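Local coordinates for repeat Five Residue (Rfr) protein or pentapeptide repeat protein (Cyanothece, PDB 2O6W) that is of unknown function but folds as a right-handed quadrilateral beta helix built from tandem pentapeptide repeats, at residues Ala101-Ala106 / Ala116-Ala121. Residues are numbered along the deposited sequence; the frame is centred on the assembly and turned at random.
Sequences ANLQGA and ANLENA
The flat group that touches across this contact is the peptide carbonyl of Ala101, which meets Ala121 on the next coil. Its oxygen lies 3.3 Å from Ala121 CA in a CA-H...O contact. The angle at the hydrogen is 128°, so the contact is bent. Ala121 CB also comes within 3.6 Å of Ala101 O. No conventional hydrogen bond joins 101-106 to 116-121. Asn117 OD1 accepts from Glu119 N on its own coil at 3.1 Å, with the donor tilted 25° from the carbonyl plane, closing an Asx turn. It also accepts from His137 on the next coil. Asn102 OD1 makes a weak bond to Gln104 N.

Leucine methyls meet inside the coil. Leu103 CD1 is 4.4 Å from Ala121 CB and 4.5 Å from Leu118 CD2. Leu118 CB does not point at 101-106, but the turn about CB-CG (chi2 64°) brings CD2 round to Leu103. Both segments make type II turns, Leu103 to Ala106 and Leu118 to Ala121.

In this pentapeptide-repeat beta helix, with leucine and alanine turned inward, 116-121 ends the coil that 101-106 begins, and Ala121 enters the next, stacked on Ala101. Backbone bonds tie Ala101 and Leu103 to Asn122 on one side. On the other, Asn102 bonds to Ala81 and Leu83, and Gln104 to Glu85, so 101-106 is sandwiched between neighbouring coils, with no regular helix or strand at the contact.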
# COMPACT_ATOMS: atom_id res chain seq x y z
N ALA A 101 -8.04 -5.46 -5.05
CA ALA A 101 -6.63 -5.41 -5.40
C ALA A 101 -6.09 -6.80 -5.74
O ALA A 101 -6.54 -7.80 -5.20
CB ALA A 101 -5.81 -4.81 -4.26
N ASN A 102 -5.12 -6.84 -6.64
CA ASN A 102 -4.51 -8.11 -7.01
C ASN A 102 -3.14 -8.17 -6.33
O ASN A 102 -2.18 -7.57 -6.81
CB ASN A 102 -4.36 -8.19 -8.53
CG ASN A 102 -3.75 -9.50 -8.98
OD1 ASN A 102 -3.57 -10.42 -8.18
ND2 ASN A 102 -3.41 -9.59 -10.26
N LEU A 103 -3.07 -8.90 -5.21
CA LEU A 103 -1.82 -9.02 -4.45
C LEU A 103 -1.16 -10.40 -4.60
O LEU A 103 -0.45 -10.85 -3.70
CB LEU A 103 -2.10 -8.75 -2.97
CG LEU A 103 -2.55 -7.33 -2.62
CD1 LEU A 103 -3.52 -7.35 -1.46
CD2 LEU A 103 -1.33 -6.48 -2.29
N GLN A 104 -1.37 -11.04 -5.74
CA GLN A 104 -0.81 -12.36 -5.99
C GLN A 104 0.70 -12.42 -5.83
O GLN A 104 1.45 -11.70 -6.50
CB GLN A 104 -1.20 -12.83 -7.38
CG GLN A 104 -0.81 -14.27 -7.67
CD GLN A 104 -1.43 -14.76 -8.96
OE1 GLN A 104 -2.66 -14.93 -9.05
NE2 GLN A 104 -0.60 -14.98 -9.97
N GLY A 105 1.14 -13.28 -4.92
CA GLY A 105 2.55 -13.45 -4.66
C GLY A 105 3.18 -12.26 -3.96
O GLY A 105 4.40 -12.18 -3.85
N ALA A 106 2.36 -11.33 -3.49
CA ALA A 106 2.87 -10.14 -2.83
C ALA A 106 3.47 -10.45 -1.47
O ALA A 106 3.04 -11.36 -0.77
CB ALA A 106 1.77 -9.11 -2.67
N ALA A 116 -7.69 -1.93 7.53
CA ALA A 116 -7.60 -1.93 6.07
C ALA A 116 -8.73 -2.74 5.45
O ALA A 116 -9.22 -3.71 6.05
CB ALA A 116 -6.26 -2.48 5.62
N ASN A 117 -9.13 -2.34 4.25
CA ASN A 117 -10.21 -3.03 3.54
C ASN A 117 -9.66 -3.80 2.35
O ASN A 117 -9.19 -3.21 1.38
CB ASN A 117 -11.25 -2.02 3.05
CG ASN A 117 -12.52 -2.69 2.56
OD1 ASN A 117 -12.54 -3.90 2.29
ND2 ASN A 117 -13.59 -1.91 2.43
N LEU A 118 -9.72 -5.13 2.42
CA LEU A 118 -9.23 -5.97 1.33
C LEU A 118 -10.32 -6.80 0.66
O LEU A 118 -10.04 -7.87 0.15
CB LEU A 118 -8.13 -6.91 1.84
CG LEU A 118 -6.75 -6.30 2.09
CD1 LEU A 118 -6.83 -5.28 3.21
CD2 LEU A 118 -5.76 -7.40 2.44
N GLU A 119 -11.55 -6.30 0.65
CA GLU A 119 -12.66 -7.04 0.05
C GLU A 119 -12.38 -7.49 -1.39
O GLU A 119 -11.97 -6.70 -2.23
CB GLU A 119 -13.95 -6.22 0.08
CG GLU A 119 -15.20 -7.04 -0.23
CD GLU A 119 -16.50 -6.26 -0.03
OE1 GLU A 119 -16.62 -5.56 1.00
OE2 GLU A 119 -17.40 -6.35 -0.90
N ASN A 120 -12.61 -8.78 -1.64
CA ASN A 120 -12.42 -9.36 -2.96
C ASN A 120 -10.98 -9.30 -3.46
O ASN A 120 -10.71 -9.52 -4.64
CB ASN A 120 -13.33 -8.66 -3.97
CG ASN A 120 -14.78 -8.76 -3.58
OD1 ASN A 120 -15.21 -9.78 -3.07
ND2 ASN A 120 -15.54 -7.69 -3.81
N ALA A 121 -10.06 -9.00 -2.56
CA ALA A 121 -8.67 -8.92 -2.95
C ALA A 121 -8.12 -10.32 -3.21
O ALA A 121 -8.57 -11.30 -2.61
CB ALA A 121 -7.86 -8.24 -1.86